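Local coordinates for protein acetyltransferase (Sinorhizobium meliloti, PDB 4JXQ) that probably transfers acyl groups from acetyl-CoA, which it binds, to an acceptor, as a member of the GNAT acetyltransferase family, at residues 55-60 / 106-111; 87-92 / 102-107. All coordinates share one frame; numbering follows the deposited sequence. Where two conformers were deposited one is given.

Interaction 1 (55-60 / 106-111); sequences PYVVAL and SELVGR
One face of the Arg111 guanidinium lies against the ring of Pro55, whose CB sits over the centre of the group, 3.8 Å from Arg111 CZ, while the carboxylate of Glu107 meets the edge in the guanidinium plane. Val57 comes in obliquely, Val57 CG1 lying 3.8 Å from Arg111 NH1. Here helix 100-115 of the GNAT fold packs on the mixed sheet: strand 56-60 and the helix run nearly antiparallel, at 153°, with their axes 9.6 Å apart. Proline suits the entrance to the strand because its compact, puckered apolar ring can cover a planar cation with CB and also lie under the helix, Pro55 CG standing 4.0 Å from Arg111 CB. The arginine reaches this place by folding back: bends at chi2 (-76°) and again at chi3 bring its end beside Glu107, one helical turn earlier. Arg111 NH1 donates to Glu107 OE2 over 2.9 Å in a salt bridge, meeting the anti side of the carboxylate 30° out of its plane. A second salt bridge joins Arg111 NH1 to Asp8 of strand 5-8, so the cation is shared between two acids, which are likely to favour its charged state and fix its rotation. With an alanine here, Glu107 and Asp8 would probably be left without their shared cation, and Pro55 would lose the flat group that covers it. Beta-branched Val57 suits a strand facing a helix, since its two methyls spread over several neighbours. CG1 rests beside the carboxylate of Glu107, and CG2 touches the aliphatic CG of Glu107 and the end of Leu108. Leu108 brings a branched apolar end to the buried side, where Leu108 CD2 lies 4.3 Å from Pro55 CG.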
ATOM      1  N   PRO A  55     -12.989 -13.131  -0.013  1.00  8.99           N
ATOM      2  CA  PRO A  55     -14.325 -13.083   0.559  1.00  9.30           C
ATOM      3  C   PRO A  55     -14.854 -11.665   0.662  1.00  9.04           C
ATOM      4  O   PRO A  55     -14.123 -10.735   1.014  1.00 10.22           O
ATOM      5  CB  PRO A  55     -14.120 -13.707   1.959  1.00 10.32           C
ATOM      6  CG  PRO A  55     -12.702 -13.372   2.298  1.00 10.59           C
ATOM      7  CD  PRO A  55     -11.976 -13.496   0.988  1.00  9.50           C
ATOM      8  N   TYR A  56     -16.148 -11.519   0.431  1.00  9.23           N
ATOM      9  CA  TYR A  56     -16.818 -10.248   0.473  1.00  9.43           C
ATOM     10  C   TYR A  56     -18.181 -10.512   1.079  1.00  9.64           C
ATOM     11  O   TYR A  56     -18.971 -11.288   0.510  1.00 10.93           O
ATOM     12  CB  TYR A  56     -16.913  -9.650  -0.934  1.00 10.11           C
ATOM     13  CG  TYR A  56     -17.226  -8.181  -1.061  1.00 10.07           C
ATOM     14  CD1 TYR A  56     -18.205  -7.555  -0.322  1.00 10.21           C
ATOM     15  CD2 TYR A  56     -16.509  -7.391  -1.948  1.00  9.80           C
ATOM     16  CE1 TYR A  56     -18.470  -6.212  -0.470  1.00  9.96           C
ATOM     17  CE2 TYR A  56     -16.788  -6.032  -2.113  1.00 10.12           C
ATOM     18  CZ  TYR A  56     -17.782  -5.460  -1.392  1.00  9.89           C
ATOM     19  OH  TYR A  56     -18.126  -4.117  -1.519  1.00 11.79           O
ATOM     20  N   VAL A  57     -18.437  -9.977   2.266  1.00  9.70           N
ATOM     21  CA  VAL A  57     -19.579 -10.366   3.069  0.80 10.31           C
ATOM     22  C   VAL A  57     -20.345  -9.136   3.505  1.00  9.94           C
ATOM     23  O   VAL A  57     -19.865  -7.994   3.538  1.00 10.87           O
ATOM     24  CB  VAL A  57     -19.139 -11.209   4.281  0.80 12.40           C
ATOM     25  CG1 VAL A  57     -18.382 -12.466   3.826  0.80 14.38           C
ATOM     26  CG2 VAL A  57     -18.287 -10.434   5.255  0.80 10.46           C
ATOM     27  N   VAL A  58     -21.608  -9.370   3.840  1.00 10.46           N
ATOM     28  CA  VAL A  58     -22.489  -8.375   4.370  1.00 10.98           C
ATOM     29  C   VAL A  58     -23.074  -8.817   5.730  1.00 11.27           C
ATOM     30  O   VAL A  58     -23.157 -10.021   6.021  1.00 12.24           O
ATOM     31  CB  VAL A  58     -23.643  -7.995   3.445  1.00 11.04           C
ATOM     32  CG1 VAL A  58     -23.151  -7.274   2.204  1.00 11.65           C
ATOM     33  CG2 VAL A  58     -24.495  -9.227   3.030  1.00 13.75           C
ATOM     34  N   ALA A  59     -23.391  -7.830   6.522  1.00 11.34           N
ATOM     35  CA  ALA A  59     -24.162  -7.988   7.760  1.00 12.43           C
ATOM     36  C   ALA A  59     -25.550  -7.451   7.527  1.00 12.17           C
ATOM     37  O   ALA A  59     -25.738  -6.425   6.913  1.00 13.18           O
ATOM     38  CB  ALA A  59     -23.507  -7.231   8.927  1.00 13.13           C
ATOM     39  N   LEU A  60     -26.532  -8.169   8.080  1.00 13.38           N
ATOM     40  CA  LEU A  60     -27.926  -7.913   7.878  1.00 14.13           C
ATOM     41  C   LEU A  60     -28.610  -7.567   9.169  1.00 15.25           C
ATOM     42  O   LEU A  60     -28.289  -8.092  10.202  1.00 17.12           O
ATOM     43  CB  LEU A  60     -28.663  -9.149   7.317  1.00 15.97           C
ATOM     44  CG  LEU A  60     -28.009  -9.809   6.105  1.00 16.95           C
ATOM     45  CD1 LEU A  60     -28.881 -11.002   5.679  1.00 18.58           C
ATOM     46  CD2 LEU A  60     -27.851  -8.821   4.963  1.00 16.88           C
ATOM     47  N   SER A 106     -14.212 -11.376  12.358  1.00 10.30           N
ATOM     48  CA  SER A 106     -14.056 -12.815  12.624  0.70 11.09           C
ATOM     49  C   SER A 106     -14.250 -13.728  11.357  1.00 10.28           C
ATOM     50  O   SER A 106     -13.569 -14.686  11.108  1.00 11.22           O
ATOM     51  CB  SER A 106     -15.020 -13.286  13.697  0.70 13.37           C
ATOM     52  OG  SER A 106     -14.843 -12.692  14.969  0.70 13.86           O
ATOM     53  N   GLU A 107     -15.248 -13.305  10.593  1.00 10.50           N
ATOM     54  CA  GLU A 107     -15.538 -13.959   9.325  1.00 10.50           C
ATOM     55  C   GLU A 107     -14.395 -13.802   8.342  1.00 10.55           C
ATOM     56  O   GLU A 107     -13.969 -14.768   7.714  1.00 11.22           O
ATOM     57  CB  GLU A 107     -16.858 -13.430   8.775  1.00 11.55           C
ATOM     58  CG  GLU A 107     -17.248 -13.838   7.348  1.00 11.43           C
ATOM     59  CD  GLU A 107     -17.629 -15.248   7.117  1.00 13.27           C
ATOM     60  OE1 GLU A 107     -17.506 -16.090   8.012  1.00 17.16           O
ATOM     61  OE2 GLU A 107     -18.016 -15.603   5.992  1.00 12.75           O
ATOM     62  N   LEU A 108     -13.863 -12.582   8.184  1.00  9.80           N
ATOM     63  CA  LEU A 108     -12.737 -12.416   7.316  1.00  9.48           C
ATOM     64  C   LEU A 108     -11.563 -13.238   7.770  1.00  9.46           C
ATOM     65  O   LEU A 108     -10.895 -13.871   6.951  1.00 10.04           O
ATOM     66  CB  LEU A 108     -12.348 -10.953   7.171  1.00  9.79           C
ATOM     67  CG  LEU A 108     -13.372 -10.011   6.551  1.00 10.31           C
ATOM     68  CD1 LEU A 108     -12.731  -8.647   6.427  1.00 11.26           C
ATOM     69  CD2 LEU A 108     -13.906 -10.493   5.189  1.00 11.21           C
ATOM     70  N   VAL A 109     -11.219 -13.184   9.054  1.00  9.66           N
ATOM     71  CA  VAL A 109     -10.089 -13.931   9.594  1.00  9.48           C
ATOM     72  C   VAL A 109     -10.309 -15.432   9.315  1.00  9.46           C
ATOM     73  O   VAL A 109      -9.410 -16.113   8.843  1.00 10.42           O
ATOM     74  CB  VAL A 109      -9.910 -13.652  11.084  1.00  9.79           C
ATOM     75  CG1 VAL A 109      -8.943 -14.625  11.694  1.00 10.97           C
ATOM     76  CG2 VAL A 109      -9.421 -12.215  11.285  1.00 10.13           C
ATOM     77  N   GLY A 110     -11.508 -15.941   9.619  1.00 10.06           N
ATOM     78  CA  GLY A 110     -11.752 -17.367   9.432  1.00  9.83           C
ATOM     79  C   GLY A 110     -11.712 -17.776   7.989  1.00 10.57           C
ATOM     80  O   GLY A 110     -11.101 -18.784   7.631  1.00 10.63           O
ATOM     81  N   ARG A 111     -12.366 -16.973   7.147  1.00 10.25           N
ATOM     82  CA  ARG A 111     -12.378 -17.277   5.706  1.00  9.30           C
ATOM     83  C   ARG A 111     -10.984 -17.311   5.137  1.00  9.43           C
ATOM     84  O   ARG A 111     -10.614 -18.209   4.368  1.00 10.31           O
ATOM     85  CB  ARG A 111     -13.244 -16.276   4.981  1.00 10.48           C
ATOM     86  CG  ARG A 111     -14.711 -16.409   5.227  1.00 11.05           C
ATOM     87  CD  ARG A 111     -15.328 -17.586   4.455  1.00 12.02           C
ATOM     88  NE  ARG A 111     -15.478 -17.308   3.028  1.00 11.99           N
ATOM     89  CZ  ARG A 111     -16.484 -16.641   2.494  1.00 11.88           C
ATOM     90  NH1 ARG A 111     -17.360 -16.045   3.236  1.00 12.86           N
ATOM     91  NH2 ARG A 111     -16.604 -16.568   1.197  1.00 12.40           N
TER

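Interaction 2 (87-92 / 102-107)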
ATOM      1  N   ASP A  87      -7.829  -6.335   5.439  1.00  8.47           N
ATOM      2  CA  ASP A  87      -9.253  -6.285   5.695  1.00  9.26           C
ATOM      3  C   ASP A  87      -9.807  -4.872   5.563  1.00  9.32           C
ATOM      4  O   ASP A  87      -9.131  -3.903   5.938  1.00 11.77           O
ATOM      5  CB  ASP A  87      -9.650  -6.780   7.114  1.00 10.66           C
ATOM      6  CG  ASP A  87      -9.097  -5.969   8.245  1.00 13.05           C
ATOM      7  OD1 ASP A  87      -7.884  -6.193   8.592  1.00 14.47           O
ATOM      8  OD2 ASP A  87      -9.905  -5.247   8.868  1.00 12.10           O
ATOM      9  N   SER A  88     -11.043  -4.776   5.105  1.00  9.63           N
ATOM     10  CA  SER A  88     -11.806  -3.565   5.016  1.00 10.58           C
ATOM     11  C   SER A  88     -13.178  -3.844   5.616  1.00 10.59           C
ATOM     12  O   SER A  88     -13.822  -4.825   5.284  1.00 11.51           O
ATOM     13  CB  SER A  88     -12.005  -3.124   3.567  1.00 12.80           C
ATOM     14  OG  SER A  88     -10.786  -2.781   2.964  1.00 14.90           O
ATOM     15  N   ILE A  89     -13.622  -2.983   6.538  1.00 10.52           N
ATOM     16  CA  ILE A  89     -14.906  -3.136   7.239  1.00 11.05           C
ATOM     17  C   ILE A  89     -15.609  -1.817   7.311  1.00 10.50           C
ATOM     18  O   ILE A  89     -15.019  -0.822   7.737  1.00 11.55           O
ATOM     19  CB  ILE A  89     -14.653  -3.631   8.682  1.00 12.05           C
ATOM     20  CG1 ILE A  89     -13.821  -4.862   8.725  1.00 15.41           C
ATOM     21  CG2 ILE A  89     -16.003  -3.815   9.414  1.00 13.48           C
ATOM     22  CD1 ILE A  89     -13.387  -5.200  10.098  1.00 17.85           C
ATOM     23  N   TYR A  90     -16.888  -1.789   6.925  1.00 10.53           N
ATOM     24  CA  TYR A  90     -17.683  -0.584   6.965  1.00 11.15           C
ATOM     25  C   TYR A  90     -19.054  -0.882   7.526  1.00 11.75           C
ATOM     26  O   TYR A  90     -19.789  -1.711   7.019  1.00 13.33           O
ATOM     27  CB  TYR A  90     -17.852   0.028   5.560  1.00 12.06           C
ATOM     28  CG  TYR A  90     -16.506   0.526   5.033  1.00 11.51           C
ATOM     29  CD1 TYR A  90     -16.089   1.778   5.327  1.00 13.05           C
ATOM     30  CD2 TYR A  90     -15.693  -0.257   4.255  1.00 12.71           C
ATOM     31  CE1 TYR A  90     -14.840   2.225   4.917  1.00 15.01           C
ATOM     32  CE2 TYR A  90     -14.425   0.184   3.855  1.00 13.60           C
ATOM     33  CZ  TYR A  90     -14.034   1.436   4.207  1.00 15.03           C
ATOM     34  OH  TYR A  90     -12.778   1.884   3.811  1.00 20.77           O
ATOM     35  N   LEU A  91     -19.382  -0.217   8.620  1.00 13.22           N
ATOM     36  CA  LEU A  91     -20.691  -0.332   9.271  1.00 14.02           C
ATOM     37  C   LEU A  91     -21.480   0.928   9.074  1.00 14.65           C
ATOM     38  O   LEU A  91     -20.944   2.022   9.318  1.00 17.91           O
ATOM     39  CB  LEU A  91     -20.496  -0.528  10.767  1.00 14.66           C
ATOM     40  CG  LEU A  91     -19.858  -1.801  11.154  1.00 18.78           C
ATOM     41  CD1 LEU A  91     -19.604  -1.778  12.656  1.00 21.24           C
ATOM     42  CD2 LEU A  91     -20.661  -3.014  10.752  1.00 24.22           C
ATOM     43  N   SER A  92     -22.742   0.808   8.777  1.00 13.63           N
ATOM     44  CA  SER A  92     -23.629   1.963   8.860  1.00 15.78           C
ATOM     45  C   SER A  92     -23.709   2.468  10.297  1.00 15.34           C
ATOM     46  O   SER A  92     -23.519   1.686  11.224  1.00 14.81           O
ATOM     47  CB  SER A  92     -25.007   1.619   8.358  1.00 17.28           C
ATOM     48  OG  SER A  92     -25.629   0.651   9.134  1.00 17.12           O
ATOM     49  N   LYS A 102     -17.016  -6.928  15.039  1.00 12.38           N
ATOM     50  CA  LYS A 102     -16.310  -8.127  15.482  0.50 13.52           C
ATOM     51  C   LYS A 102     -16.669  -9.401  14.651  1.00 12.35           C
ATOM     52  O   LYS A 102     -15.861 -10.240  14.285  1.00 12.81           O
ATOM     53  CB  LYS A 102     -16.531  -8.397  16.971  0.50 16.38           C
ATOM     54  CG  LYS A 102     -15.556  -7.763  17.936  0.50 18.22           C
ATOM     55  CD  LYS A 102     -15.777  -8.394  19.340  0.50 22.81           C
ATOM     56  CE  LYS A 102     -14.943  -9.666  19.551  0.50 31.55           C
ATOM     57  NZ  LYS A 102     -14.695 -10.018  20.985  0.50 40.02           N
ATOM     58  N   ALA A 103     -17.991  -9.512  14.420  1.00 12.27           N
ATOM     59  CA  ALA A 103     -18.452 -10.645  13.616  1.00 12.64           C
ATOM     60  C   ALA A 103     -17.904 -10.600  12.196  1.00 11.04           C
ATOM     61  O   ALA A 103     -17.432 -11.600  11.682  1.00 11.74           O
ATOM     62  CB  ALA A 103     -19.952 -10.684  13.596  1.00 12.77           C
ATOM     63  N   LEU A 104     -17.956  -9.406  11.586  1.00 10.60           N
ATOM     64  CA  LEU A 104     -17.395  -9.292  10.202  1.00  9.88           C
ATOM     65  C   LEU A 104     -15.943  -9.595  10.181  1.00  9.79           C
ATOM     66  O   LEU A 104     -15.479 -10.308   9.288  1.00 10.20           O
ATOM     67  CB  LEU A 104     -17.663  -7.877   9.715  1.00 10.27           C
ATOM     68  CG  LEU A 104     -19.122  -7.570   9.317  1.00 11.14           C
ATOM     69  CD1 LEU A 104     -19.355  -6.107   9.159  1.00 11.46           C
ATOM     70  CD2 LEU A 104     -19.510  -8.375   8.051  1.00 11.92           C
ATOM     71  N   LEU A 105     -15.167  -9.051  11.133  1.00  9.69           N
ATOM     72  CA  LEU A 105     -13.728  -9.320  11.134  1.00  9.41           C
ATOM     73  C   LEU A 105     -13.423 -10.788  11.415  1.00 10.07           C
ATOM     74  O   LEU A 105     -12.553 -11.382  10.828  1.00 10.30           O
ATOM     75  CB  LEU A 105     -13.009  -8.382  12.107  1.00  9.96           C
ATOM     76  CG  LEU A 105     -11.493  -8.422  12.092  1.00 10.43           C
ATOM     77  CD1 LEU A 105     -10.895  -8.284  10.702  1.00 11.08           C
ATOM     78  CD2 LEU A 105     -10.960  -7.368  13.038  1.00 11.01           C
ATOM     79  N   SER A 106     -14.212 -11.376  12.358  1.00 10.30           N
ATOM     80  CA  SER A 106     -14.056 -12.815  12.624  0.70 11.09           C
ATOM     81  C   SER A 106     -14.250 -13.728  11.357  1.00 10.28           C
ATOM     82  O   SER A 106     -13.569 -14.686  11.108  1.00 11.22           O
ATOM     83  CB  SER A 106     -15.020 -13.286  13.697  0.70 13.37           C
ATOM     84  OG  SER A 106     -14.843 -12.692  14.969  0.70 13.86           O
ATOM     85  N   GLU A 107     -15.248 -13.305  10.593  1.00 10.50           N
ATOM     86  CA  GLU A 107     -15.538 -13.959   9.325  1.00 10.50           C
ATOM     87  C   GLU A 107     -14.395 -13.802   8.342  1.00 10.55           C
ATOM     88  O   GLU A 107     -13.969 -14.768   7.714  1.00 11.22           O
ATOM     89  CB  GLU A 107     -16.858 -13.430   8.775  1.00 11.55           C
ATOM     90  CG  GLU A 107     -17.248 -13.838   7.348  1.00 11.43           C
ATOM     91  CD  GLU A 107     -17.629 -15.248   7.117  1.00 13.27           C
ATOM     92  OE1 GLU A 107     -17.506 -16.090   8.012  1.00 17.16           O
ATOM     93  OE2 GLU A 107     -18.016 -15.603   5.992  1.00 12.75           O
TER
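Strand 87-91 and helix 102-107 run nearly antiparallel, at 156°, with their axes 9.2 Å apart, and Ile89 faces Leu104 at the closest CA pair, 7.3 Å. No hydrogen bond joins the two segments; mostly branched aliphatic side chains meet between them. Ile89 uses both its branches: its side chain and that of Leu104 run past each other in opposite directions, with Ile89 CG2 4.1 Å from Leu104 CD1, while Ile89 CD1, carried out on the extended CG1 arm (chi2 170°), meets CB of Leu105 at 3.8 Å, the two side chains crossing at about a right angle. Leu104 suits its place because its CD1 serves two residues of the strand, lying also 3.7 Å from Leu91 CD2. Leu105, with CG anti to the backbone N (chi1 -173°), lays CD1 3.7 Å from Asp87 OD2. This buried carboxylate oxygen is hydrogen-bonded to His135 of helix 129-137, so the leucine methyl packs beside an acid that already has a polar partner. Ile89 and Leu91 both bind acetyl-CoA, and the contact joins strand and helix of a beta-alpha-beta unit, the crossover that forms the cofactor-binding core of GNAT acetyltransferases.

Interactions 1 and 2 lie about 7 Å apart, centre to centre, on overlapping parts of helix 100-115, 106-111 and 102-107, sharing Ser106 and Glu107. Along the chain, strand 56-60 comes first, then strand 84-91, then the helix that both pack against; strand 66-74 lies between those two in the sheet. The contacts merge into one largely apolar layer: Leu108 CD1 approaches Asp87 CB at 3.7 Å, and Leu104 CD2 lies 3.7 Å from Val57 CG2. Interaction 2 includes residues that bind acetyl-CoA, whereas interaction 1 extends the same helix-sheet interface to a more distant strand. Together they hold helix 100-115 on strands 56-60 and 84-91, next to the cofactor site.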